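Local coordinates for translation initiation factor eIF2 assembly protein (Schizosaccharomyces pombe, PDB 4ZGP) that acts as an ATP-dependent chaperone of the eIF2 complex, binding its gamma subunit so that this can assemble with the alpha and beta subunits, at residues W37-P46 and R253-P261; L108-W118 and F176-W185. One frame throughout, in Å; residues are numbered along the deposited sequence.

Interaction 1. Residues W37-P46 and R253-P261. With ADP (adenosine-5'-diphosphate), chain C.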
loop_
_atom_site.group_PDB
_atom_site.type_symbol
_atom_site.label_atom_id
_atom_site.label_comp_id
_atom_site.label_asym_id
_atom_site.label_seq_id
_atom_site.Cartn_x
_atom_site.Cartn_y
_atom_site.Cartn_z
ATOM N N TRP A 37 -7.521 7.623 1.853
ATOM C CA TRP A 37 -7.491 7.182 3.238
ATOM C C TRP A 37 -6.442 7.896 4.069
ATOM O O TRP A 37 -6.543 7.934 5.302
ATOM C CB TRP A 37 -7.323 5.657 3.316
ATOM C CG TRP A 37 -6.078 5.072 2.705
ATOM C CD1 TRP A 37 -5.962 4.498 1.472
ATOM C CD2 TRP A 37 -4.787 4.980 3.310
ATOM N NE1 TRP A 37 -4.684 4.068 1.267
ATOM C CE2 TRP A 37 -3.934 4.347 2.377
ATOM C CE3 TRP A 37 -4.258 5.393 4.537
ATOM C CZ2 TRP A 37 -2.583 4.117 2.629
ATOM C CZ3 TRP A 37 -2.911 5.150 4.791
ATOM C CH2 TRP A 37 -2.091 4.523 3.836
ATOM N N TYR A 38 -5.452 8.492 3.413
ATOM C CA TYR A 38 -4.399 9.197 4.155
ATOM C C TYR A 38 -5.031 10.341 4.938
ATOM O O TYR A 38 -4.691 10.573 6.089
ATOM C CB TYR A 38 -3.301 9.734 3.229
ATOM C CG TYR A 38 -2.221 10.474 3.991
ATOM C CD1 TYR A 38 -1.297 9.781 4.760
ATOM C CD2 TYR A 38 -2.143 11.863 3.966
ATOM C CE1 TYR A 38 -0.310 10.456 5.473
ATOM C CE2 TYR A 38 -1.164 12.539 4.682
ATOM C CZ TYR A 38 -0.254 11.826 5.436
ATOM O OH TYR A 38 0.738 12.472 6.156
ATOM N N SER A 39 -5.966 11.017 4.274
ATOM C CA SER A 39 -6.818 12.056 4.840
ATOM C C SER A 39 -7.545 11.594 6.098
ATOM O O SER A 39 -7.479 12.243 7.138
ATOM C CB SER A 39 -7.840 12.488 3.789
ATOM O OG SER A 39 -8.265 11.333 3.064
ATOM N N LEU A 40 -8.225 10.456 5.993
ATOM C CA LEU A 40 -8.881 9.841 7.146
ATOM C C LEU A 40 -7.975 9.537 8.323
ATOM O O LEU A 40 -8.367 9.726 9.470
ATOM C CB LEU A 40 -9.544 8.522 6.733
ATOM C CG LEU A 40 -10.666 8.594 5.714
ATOM C CD1 LEU A 40 -11.217 7.180 5.440
ATOM C CD2 LEU A 40 -11.772 9.537 6.240
ATOM N N PHE A 41 -6.790 9.011 8.028
ATOM C CA PHE A 41 -5.987 8.331 9.023
ATOM C C PHE A 41 -4.600 8.952 9.202
ATOM O O PHE A 41 -3.658 8.264 9.576
ATOM C CB PHE A 41 -5.875 6.839 8.625
ATOM C CG PHE A 41 -7.222 6.177 8.499
ATOM C CD1 PHE A 41 -8.157 6.368 9.483
ATOM C CD2 PHE A 41 -7.552 5.435 7.386
ATOM C CE1 PHE A 41 -9.433 5.797 9.394
ATOM C CE2 PHE A 41 -8.811 4.845 7.287
ATOM C CZ PHE A 41 -9.747 5.036 8.295
ATOM N N ARG A 42 -4.499 10.259 8.956
ATOM C CA ARG A 42 -3.224 10.966 9.037
ATOM C C ARG A 42 -2.522 10.751 10.371
ATOM O O ARG A 42 -1.308 10.600 10.415
ATOM C CB ARG A 42 -3.448 12.471 8.792
ATOM C CG ARG A 42 -2.174 13.324 8.793
ATOM C CD ARG A 42 -2.525 14.815 8.697
ATOM N NE ARG A 42 -3.534 15.048 7.666
ATOM C CZ ARG A 42 -3.273 15.469 6.431
ATOM N NH1 ARG A 42 -2.026 15.734 6.056
ATOM N NH2 ARG A 42 -4.268 15.637 5.570
ATOM N N LYS A 43 -3.279 10.699 11.457
ATOM C CA LYS A 43 -2.686 10.531 12.782
ATOM C C LYS A 43 -2.162 9.108 13.058
ATOM O O LYS A 43 -1.474 8.880 14.056
ATOM C CB LYS A 43 -3.706 10.906 13.861
ATOM C CG LYS A 43 -4.149 12.380 13.827
ATOM C CD LYS A 43 -5.430 12.590 14.629
ATOM C CE LYS A 43 -6.072 13.940 14.295
ATOM N NZ LYS A 43 -7.398 14.104 14.953
ATOM N N LEU A 44 -2.486 8.163 12.179
ATOM C CA LEU A 44 -2.157 6.748 12.411
ATOM C C LEU A 44 -1.082 6.214 11.476
ATOM O O LEU A 44 -0.636 5.078 11.616
ATOM C CB LEU A 44 -3.421 5.887 12.248
ATOM C CG LEU A 44 -4.683 6.374 12.969
ATOM C CD1 LEU A 44 -5.893 5.591 12.465
ATOM C CD2 LEU A 44 -4.553 6.206 14.467
ATOM N N THR A 45 -0.646 7.038 10.536
ATOM C CA THR A 45 0.119 6.548 9.400
ATOM C C THR A 45 1.362 7.413 9.240
ATOM O O THR A 45 1.352 8.596 9.595
ATOM C CB THR A 45 -0.757 6.548 8.098
ATOM O OG1 THR A 45 -0.071 5.898 7.020
ATOM C CG2 THR A 45 -1.087 7.955 7.693
ATOM N N PRO A 46 2.452 6.821 8.756
ATOM C CA PRO A 46 3.673 7.634 8.660
ATOM C C PRO A 46 3.515 8.811 7.711
ATOM O O PRO A 46 2.754 8.766 6.739
ATOM C CB PRO A 46 4.711 6.639 8.147
ATOM C CG PRO A 46 4.198 5.286 8.619
ATOM C CD PRO A 46 2.707 5.409 8.422
ATOM N N ARG A 253 3.687 0.337 19.304
ATOM C CA ARG A 253 2.905 1.294 18.540
ATOM C C ARG A 253 2.620 0.741 17.152
ATOM O O ARG A 253 3.542 0.336 16.430
ATOM C CB ARG A 253 3.640 2.627 18.426
ATOM C CG ARG A 253 2.850 3.702 17.704
ATOM C CD ARG A 253 3.532 5.057 17.843
ATOM N NE ARG A 253 2.752 6.124 17.224
ATOM C CZ ARG A 253 3.105 7.405 17.219
ATOM N NH1 ARG A 253 4.237 7.791 17.805
ATOM N NH2 ARG A 253 2.327 8.302 16.628
ATOM N N ALA A 254 1.347 0.748 16.776
ATOM C CA ALA A 254 0.938 0.255 15.473
ATOM C C ALA A 254 0.804 1.429 14.515
ATOM O O ALA A 254 0.259 2.481 14.871
ATOM C CB ALA A 254 -0.376 -0.523 15.582
ATOM N N TRP A 255 1.362 1.269 13.323
ATOM C CA TRP A 255 1.247 2.259 12.275
ATOM C C TRP A 255 0.487 1.673 11.110
ATOM O O TRP A 255 0.854 0.619 10.617
ATOM C CB TRP A 255 2.623 2.690 11.779
ATOM C CG TRP A 255 3.449 3.303 12.824
ATOM C CD1 TRP A 255 4.205 2.657 13.764
ATOM C CD2 TRP A 255 3.617 4.699 13.055
ATOM N NE1 TRP A 255 4.824 3.575 14.579
ATOM C CE2 TRP A 255 4.493 4.838 14.154
ATOM C CE3 TRP A 255 3.117 5.853 12.431
ATOM C CZ2 TRP A 255 4.878 6.087 14.651
ATOM C CZ3 TRP A 255 3.506 7.093 12.922
ATOM C CH2 TRP A 255 4.375 7.198 14.025
ATOM N N LEU A 256 -0.532 2.377 10.637
ATOM C CA LEU A 256 -1.197 1.972 9.397
ATOM C C LEU A 256 -0.289 2.212 8.197
ATOM O O LEU A 256 0.203 3.312 8.013
ATOM C CB LEU A 256 -2.512 2.749 9.237
ATOM C CG LEU A 256 -3.283 2.499 7.943
ATOM C CD1 LEU A 256 -3.874 1.077 7.938
ATOM C CD2 LEU A 256 -4.410 3.527 7.798
ATOM N N ILE A 257 -0.066 1.202 7.363
ATOM C CA ILE A 257 0.832 1.370 6.222
ATOM C C ILE A 257 0.080 1.448 4.897
ATOM O O ILE A 257 0.432 2.230 4.016
ATOM C CB ILE A 257 1.877 0.221 6.169
ATOM C CG1 ILE A 257 2.715 0.225 7.452
ATOM C CG2 ILE A 257 2.758 0.321 4.928
ATOM C CD1 ILE A 257 3.524 1.521 7.656
ATOM N N ASP A 258 -0.985 0.659 4.752
ATOM C CA ASP A 258 -1.715 0.683 3.490
ATOM C C ASP A 258 -3.094 0.082 3.708
ATOM O O ASP A 258 -3.317 -0.615 4.692
ATOM C CB ASP A 258 -0.960 -0.097 2.403
ATOM C CG ASP A 258 -1.375 0.300 0.978
ATOM O OD1 ASP A 258 -2.094 1.299 0.773
ATOM O OD2 ASP A 258 -0.954 -0.392 0.041
ATOM N N ILE A 259 -4.001 0.388 2.793
ATOM C CA ILE A 259 -5.331 -0.219 2.786
ATOM C C ILE A 259 -5.579 -0.684 1.351
ATOM O O ILE A 259 -5.353 0.058 0.397
ATOM C CB ILE A 259 -6.448 0.762 3.275
ATOM C CG1 ILE A 259 -6.201 1.210 4.729
ATOM C CG2 ILE A 259 -7.839 0.075 3.189
ATOM C CD1 ILE A 259 -7.280 2.111 5.321
ATOM N N ASN A 260 -6.031 -1.925 1.192
ATOM C CA ASN A 260 -6.256 -2.511 -0.119
ATOM C C ASN A 260 -7.623 -3.193 -0.204
ATOM O O ASN A 260 -8.200 -3.497 0.824
ATOM C CB ASN A 260 -5.173 -3.532 -0.419
ATOM C CG ASN A 260 -3.849 -2.882 -0.709
ATOM O OD1 ASN A 260 -3.708 -2.189 -1.705
ATOM N ND2 ASN A 260 -2.877 -3.100 0.156
ATOM N N PRO A 261 -8.133 -3.433 -1.426
ATOM C CA PRO A 261 -9.465 -4.073 -1.498
ATOM C C PRO A 261 -9.497 -5.511 -0.986
ATOM O O PRO A 261 -8.497 -6.218 -1.015
ATOM C CB PRO A 261 -9.781 -4.037 -3.000
ATOM C CG PRO A 261 -8.989 -2.879 -3.522
ATOM C CD PRO A 261 -7.690 -2.970 -2.756
HETATM P PB ADP C . 1.820 -2.553 -0.712
HETATM O O1B ADP C . 0.606 -2.470 0.201
HETATM O O2B ADP C . 1.527 -2.200 -2.159
HETATM O O3B ADP C . 2.617 -3.813 -0.444
HETATM P PA ADP C . 3.148 -0.797 1.172
HETATM O O1A ADP C . 2.308 -1.570 2.159
HETATM O O2A ADP C . 3.149 0.722 1.112
HETATM O O3A ADP C . 2.803 -1.318 -0.319
HETATM O "O5'" ADP C . 4.665 -1.267 1.401
HETATM C "C5'" ADP C . 5.327 -2.190 0.536
HETATM C "C4'" ADP C . 6.615 -2.544 1.260
HETATM O "O4'" ADP C . 7.528 -1.450 1.160
HETATM C "C3'" ADP C . 6.352 -2.753 2.743
HETATM O "O3'" ADP C . 6.274 -4.146 3.062
HETATM C "C2'" ADP C . 7.513 -2.087 3.449
HETATM O "O2'" ADP C . 8.491 -3.049 3.854
HETATM C "C1'" ADP C . 8.132 -1.158 2.425
HETATM N N9 ADP C . 7.785 0.231 2.816
HETATM C C8 ADP C . 6.584 0.819 2.622
HETATM N N7 ADP C . 6.588 2.095 3.095
HETATM C C5 ADP C . 7.817 2.338 3.604
HETATM C C6 ADP C . 8.492 3.490 4.248
HETATM N N6 ADP C . 7.809 4.649 4.435
HETATM N N1 ADP C . 9.787 3.340 4.634
HETATM C C2 ADP C . 10.443 2.177 4.425
HETATM N N3 ADP C . 9.893 1.089 3.845
HETATM C C4 ADP C . 8.603 1.108 3.417
HETATM O O HOH W 1 -2.789 3.360 -1.220
HETATM O O HOH W 2 0.862 7.735 14.442
#
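The indole of Trp-37 lies along strand 253-261, with CB of Ile-259 over one face, 4.2 Å from the centroid of its five-membered ring and 9° off the normal. The backbone N of Ile-259 and the C of Asp-258 lie above that same face nearer its rim, and OG1 of Thr-45 sits in plane at the edge. The ring of Trp-255 takes the C of Thr-45 at its edge and NE of Arg-253 over one face. Trp-37 CG stands between its backbone N and carbonyl carbon (chi1 60°), which lays the ring on the strand. CD2 of Leu-256 meets both Trp-37 CZ3 and Phe-41 CD2, 3.7 Å from each. Two bonds fix the loop: Leu-256 N to Leu-44 O, 2.9 Å, and Thr-45 OG1 to Leu-256 O, 2.8 Å. A water accepts from Trp-37 NE1 and lies 3.0 Å from Asp-258 OD1. With an alanine at Trp-37, Ile-259 CB would probably lose the ring face it lies against, Leu-256 CD2 would keep only Phe-41 of its two aromatic neighbours here, and the water would lose its indole donor. Ile-257 and Asp-258 form a classic beta bulge opposite Asp-246, and Asp-258 OD2 lies 2.6 Å from ADP O1B, in the nucleotide site of an ATP-grasp fold.

Interaction 2. Residues L108-W118 and F176-W185. With ADP (adenosine-5'-diphosphate), chain C.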
loop_
_atom_site.group_PDB
_atom_site.type_symbol
_atom_site.label_atom_id
_atom_site.label_comp_id
_atom_site.label_asym_id
_atom_site.label_seq_id
_atom_site.Cartn_x
_atom_site.Cartn_y
_atom_site.Cartn_z
ATOM N N LEU A 108 10.315 16.105 3.811
ATOM C CA LEU A 108 10.111 14.836 4.519
ATOM C C LEU A 108 11.411 14.360 5.165
ATOM O O LEU A 108 11.479 13.268 5.725
ATOM C CB LEU A 108 9.548 13.773 3.568
ATOM C CG LEU A 108 8.108 14.054 3.108
ATOM C CD1 LEU A 108 7.689 13.168 1.938
ATOM C CD2 LEU A 108 7.106 13.905 4.269
ATOM N N GLY A 109 12.449 15.187 5.087
ATOM C CA GLY A 109 13.700 14.868 5.750
ATOM C C GLY A 109 14.777 14.288 4.854
ATOM O O GLY A 109 15.789 13.783 5.348
ATOM N N GLY A 110 14.566 14.339 3.543
ATOM C CA GLY A 110 15.586 13.908 2.600
ATOM C C GLY A 110 15.523 12.491 2.054
ATOM O O GLY A 110 16.330 12.123 1.207
ATOM N N ALA A 111 14.571 11.685 2.515
ATOM C CA ALA A 111 14.458 10.318 2.009
ATOM C C ALA A 111 12.991 9.883 1.980
ATOM O O ALA A 111 12.283 10.042 2.978
ATOM C CB ALA A 111 15.283 9.368 2.857
ATOM N N VAL A 112 12.549 9.371 0.829
ATOM C CA VAL A 112 11.145 8.969 0.657
ATOM C C VAL A 112 10.974 7.619 -0.045
ATOM O O VAL A 112 11.889 7.124 -0.702
ATOM C CB VAL A 112 10.343 10.027 -0.149
ATOM C CG1 VAL A 112 10.480 11.413 0.479
ATOM C CG2 VAL A 112 10.768 10.056 -1.616
ATOM N N VAL A 113 9.791 7.033 0.128
ATOM C CA VAL A 113 9.344 5.896 -0.666
ATOM C C VAL A 113 8.176 6.353 -1.537
ATOM O O VAL A 113 7.177 6.842 -1.019
ATOM C CB VAL A 113 8.907 4.707 0.231
ATOM C CG1 VAL A 113 8.243 3.625 -0.607
ATOM C CG2 VAL A 113 10.101 4.125 0.993
ATOM N N PRO A 114 8.313 6.247 -2.867
ATOM C CA PRO A 114 7.271 6.739 -3.772
ATOM C C PRO A 114 6.214 5.692 -4.073
ATOM O O PRO A 114 6.540 4.509 -4.037
ATOM C CB PRO A 114 8.044 7.062 -5.040
ATOM C CG PRO A 114 9.133 5.968 -5.042
ATOM C CD PRO A 114 9.509 5.790 -3.595
ATOM N N LYS A 115 4.990 6.112 -4.374
ATOM C CA LYS A 115 3.975 5.179 -4.911
ATOM C C LYS A 115 2.953 6.005 -5.697
ATOM O O LYS A 115 2.958 7.234 -5.603
ATOM C CB LYS A 115 3.304 4.365 -3.786
ATOM C CG LYS A 115 2.498 5.200 -2.799
ATOM C CD LYS A 115 1.871 4.358 -1.660
ATOM C CE LYS A 115 0.640 3.595 -2.161
ATOM N NZ LYS A 115 0.031 2.693 -1.118
ATOM N N LEU A 116 2.111 5.367 -6.508
ATOM C CA LEU A 116 0.982 6.093 -7.080
ATOM C C LEU A 116 -0.233 5.787 -6.209
ATOM O O LEU A 116 -0.084 5.567 -5.006
ATOM C CB LEU A 116 0.749 5.751 -8.552
ATOM C CG LEU A 116 1.935 5.998 -9.499
ATOM C CD1 LEU A 116 1.507 5.851 -10.944
ATOM C CD2 LEU A 116 2.607 7.363 -9.268
ATOM N N ASN A 117 -1.430 5.810 -6.791
ATOM C CA ASN A 117 -2.618 5.795 -5.957
ATOM C C ASN A 117 -2.726 4.538 -5.116
ATOM O O ASN A 117 -3.233 4.601 -4.000
ATOM C CB ASN A 117 -3.900 5.940 -6.792
ATOM C CG ASN A 117 -3.883 7.162 -7.728
ATOM O OD1 ASN A 117 -2.913 7.392 -8.463
ATOM N ND2 ASN A 117 -4.971 7.935 -7.715
ATOM N N TRP A 118 -2.276 3.400 -5.638
ATOM C CA TRP A 118 -2.475 2.156 -4.875
ATOM C C TRP A 118 -1.203 1.380 -4.562
ATOM O O TRP A 118 -1.064 0.884 -3.446
ATOM C CB TRP A 118 -3.433 1.196 -5.590
ATOM C CG TRP A 118 -4.774 1.789 -5.877
ATOM C CD1 TRP A 118 -5.868 1.820 -5.043
ATOM C CD2 TRP A 118 -5.160 2.451 -7.075
ATOM N NE1 TRP A 118 -6.912 2.475 -5.666
ATOM C CE2 TRP A 118 -6.508 2.854 -6.922
ATOM C CE3 TRP A 118 -4.500 2.730 -8.282
ATOM C CZ2 TRP A 118 -7.197 3.537 -7.915
ATOM C CZ3 TRP A 118 -5.187 3.400 -9.270
ATOM C CH2 TRP A 118 -6.527 3.798 -9.081
ATOM N N PHE A 176 -11.651 11.255 -11.345
ATOM C CA PHE A 176 -10.501 10.507 -10.853
ATOM C C PHE A 176 -9.236 11.182 -11.355
ATOM O O PHE A 176 -9.232 11.746 -12.440
ATOM C CB PHE A 176 -10.560 9.052 -11.326
ATOM C CG PHE A 176 -9.258 8.317 -11.192
ATOM C CD1 PHE A 176 -8.899 7.724 -9.986
ATOM C CD2 PHE A 176 -8.396 8.201 -12.278
ATOM C CE1 PHE A 176 -7.695 7.036 -9.868
ATOM C CE2 PHE A 176 -7.189 7.523 -12.163
ATOM C CZ PHE A 176 -6.840 6.938 -10.960
ATOM N N SER A 177 -8.166 11.148 -10.572
ATOM C CA SER A 177 -6.865 11.548 -11.103
ATOM C C SER A 177 -5.757 10.685 -10.499
ATOM O O SER A 177 -5.865 10.255 -9.354
ATOM C CB SER A 177 -6.589 13.029 -10.826
ATOM O OG SER A 177 -6.392 13.280 -9.445
ATOM N N PHE A 178 -4.690 10.449 -11.259
ATOM C CA PHE A 178 -3.520 9.795 -10.698
ATOM C C PHE A 178 -2.806 10.765 -9.753
ATOM O O PHE A 178 -2.919 11.988 -9.888
ATOM C CB PHE A 178 -2.583 9.311 -11.811
ATOM C CG PHE A 178 -3.132 8.164 -12.599
ATOM C CD1 PHE A 178 -3.179 6.891 -12.049
ATOM C CD2 PHE A 178 -3.606 8.350 -13.885
ATOM C CE1 PHE A 178 -3.690 5.828 -12.764
ATOM C CE2 PHE A 178 -4.107 7.284 -14.621
ATOM C CZ PHE A 178 -4.157 6.018 -14.052
ATOM N N GLU A 179 -2.094 10.218 -8.775
ATOM C CA GLU A 179 -1.430 11.031 -7.768
ATOM C C GLU A 179 -0.056 10.449 -7.532
ATOM O O GLU A 179 0.137 9.241 -7.655
ATOM C CB GLU A 179 -2.244 11.065 -6.466
ATOM C CG GLU A 179 -2.491 9.667 -5.908
ATOM C CD GLU A 179 -3.665 9.601 -4.952
ATOM O OE1 GLU A 179 -4.643 10.342 -5.160
ATOM O OE2 GLU A 179 -3.612 8.794 -4.003
ATOM N N LEU A 180 0.900 11.318 -7.235
ATOM C CA LEU A 180 2.224 10.898 -6.847
ATOM C C LEU A 180 2.362 11.028 -5.342
ATOM O O LEU A 180 2.291 12.124 -4.775
ATOM C CB LEU A 180 3.300 11.730 -7.564
ATOM C CG LEU A 180 4.722 11.471 -7.069
ATOM C CD1 LEU A 180 5.081 10.024 -7.243
ATOM C CD2 LEU A 180 5.715 12.361 -7.818
ATOM N N VAL A 181 2.567 9.890 -4.700
ATOM C CA VAL A 181 2.711 9.842 -3.264
ATOM C C VAL A 181 4.174 9.705 -2.899
ATOM O O VAL A 181 4.864 8.834 -3.401
ATOM C CB VAL A 181 1.913 8.650 -2.662
ATOM C CG1 VAL A 181 2.097 8.596 -1.159
ATOM C CG2 VAL A 181 0.437 8.766 -3.035
ATOM N N LEU A 182 4.636 10.575 -2.017
ATOM C CA LEU A 182 5.963 10.444 -1.447
ATOM C C LEU A 182 5.831 10.230 0.060
ATOM O O LEU A 182 5.490 11.139 0.814
ATOM C CB LEU A 182 6.803 11.699 -1.762
ATOM C CG LEU A 182 6.933 11.974 -3.260
ATOM C CD1 LEU A 182 7.590 13.324 -3.512
ATOM C CD2 LEU A 182 7.716 10.845 -3.971
ATOM N N LYS A 183 6.086 9.006 0.502
ATOM C CA LYS A 183 6.073 8.698 1.925
ATOM C C LYS A 183 7.420 8.935 2.540
ATOM O O LYS A 183 8.419 8.549 1.957
ATOM C CB LYS A 183 5.665 7.241 2.132
ATOM C CG LYS A 183 4.303 6.988 1.489
ATOM C CD LYS A 183 3.840 5.597 1.700
ATOM C CE LYS A 183 4.770 4.616 1.043
ATOM N NZ LYS A 183 4.517 3.296 1.674
ATOM N N GLU A 184 7.459 9.518 3.735
ATOM C CA GLU A 184 8.738 9.644 4.425
ATOM C C GLU A 184 9.340 8.263 4.641
ATOM O O GLU A 184 8.676 7.372 5.148
ATOM C CB GLU A 184 8.593 10.358 5.763
ATOM C CG GLU A 184 9.902 10.395 6.530
ATOM C CD GLU A 184 9.925 11.447 7.608
ATOM O OE1 GLU A 184 8.973 12.257 7.685
ATOM O OE2 GLU A 184 10.908 11.455 8.377
ATOM N N TRP A 185 10.590 8.084 4.230
ATOM C CA TRP A 185 11.275 6.824 4.432
ATOM C C TRP A 185 11.669 6.653 5.884
ATOM O O TRP A 185 12.089 7.596 6.543
ATOM C CB TRP A 185 12.511 6.723 3.532
ATOM C CG TRP A 185 13.334 5.478 3.776
ATOM C CD1 TRP A 185 13.187 4.260 3.169
ATOM C CD2 TRP A 185 14.423 5.340 4.689
ATOM N NE1 TRP A 185 14.117 3.373 3.651
ATOM C CE2 TRP A 185 14.887 4.011 4.589
ATOM C CE3 TRP A 185 15.044 6.207 5.595
ATOM C CZ2 TRP A 185 15.946 3.533 5.352
ATOM C CZ3 TRP A 185 16.102 5.730 6.350
ATOM C CH2 TRP A 185 16.541 4.406 6.226
HETATM P PB ADP C . 1.820 -2.553 -0.712
HETATM O O1B ADP C . 0.606 -2.470 0.201
HETATM O O2B ADP C . 1.527 -2.200 -2.159
HETATM O O3B ADP C . 2.617 -3.813 -0.444
HETATM P PA ADP C . 3.148 -0.797 1.172
HETATM O O1A ADP C . 2.308 -1.570 2.159
HETATM O O2A ADP C . 3.149 0.722 1.112
HETATM O O3A ADP C . 2.803 -1.318 -0.319
HETATM O "O5'" ADP C . 4.665 -1.267 1.401
HETATM C "C5'" ADP C . 5.327 -2.190 0.536
HETATM C "C4'" ADP C . 6.615 -2.544 1.260
HETATM O "O4'" ADP C . 7.528 -1.450 1.160
HETATM C "C3'" ADP C . 6.352 -2.753 2.743
HETATM O "O3'" ADP C . 6.274 -4.146 3.062
HETATM C "C2'" ADP C . 7.513 -2.087 3.449
HETATM O "O2'" ADP C . 8.491 -3.049 3.854
HETATM C "C1'" ADP C . 8.132 -1.158 2.425
HETATM N N9 ADP C . 7.785 0.231 2.816
HETATM C C8 ADP C . 6.584 0.819 2.622
HETATM N N7 ADP C . 6.588 2.095 3.095
HETATM C C5 ADP C . 7.817 2.338 3.604
HETATM C C6 ADP C . 8.492 3.490 4.248
HETATM N N6 ADP C . 7.809 4.649 4.435
HETATM N N1 ADP C . 9.787 3.340 4.634
HETATM C C2 ADP C . 10.443 2.177 4.425
HETATM N N3 ADP C . 9.893 1.089 3.845
HETATM C C4 ADP C . 8.603 1.108 3.417
HETATM O O HOH W 3 1.155 2.751 1.297
#
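Val-113 with Lys-183 and Lys-115 with Val-181 are the hydrogen-bonded pairs that join strands 112-115 and 180-184 as antiparallel neighbours, each pair bonded both ways; Val-113 N to Lys-183 O, 2.7 Å, lies in the carbonyl plane. Beyond the strand, Trp-185 N reaches Ala-111 O from above the carbonyl plane.

Side-chain polar bonds continue the pairing past Leu-116. The Asn-117 amide accepts from Glu-179 N through OD1 and donates from ND2 to Ser-177 O, 3.0 Å away and in the amide plane. It stacks on the Glu-179 carboxylate with planes 12° apart, while Glu-179 itself is held by Lys-52 and Ser-35.

Together with strand 48-51 these strands form an antiparallel sheet that borders the nucleotide site of the ATP-grasp fold. Lys-183, bent at chi3 (-63°), brings NZ to both ADP N7, 2.8 Å, and ADP O2A, 3.0 Å. Glu-184 O accepts from ADP N6 at 2.9 Å. Lys-115 NZ and ADP O2A share a water.

Apolar contacts divide between the sheet's faces. Leu-182 CD2 touches Val-112 CG2 and Pro-114 CB on the side covered by helix 95-107. On the ADP side, Val-113 CG2 lies 3.7 Å from ADP C6 and also meets the edge of the Trp-185 indole. Farther along, Trp-118 CH2 meets Phe-176 CE1 at 3.5 Å, rim to rim with the ring planes 10° apart.

How the interactions relate
Both contacts are largely buried and meet at ADP from different sheets: interaction 1 packs the end of helix 34-40 and the following loop on an outermost strand of the five-stranded sheet, whereas interaction 2 pairs two strands of the three-stranded one. Along the chain, interaction 2 is nested inside the loop closed by interaction 1. Aromatic and aliphatic packing dominates the first, regular backbone pairing the second. Their ligand chemistry differs too, with acidic and amide side chains near the beta-phosphate in 253-261, and lysine and backbone groups reaching adenine and the alpha-phosphate in 176-185. The salt bridge from Lys-115 NZ to Asp-258 OD1, 3.2 Å, joins them directly.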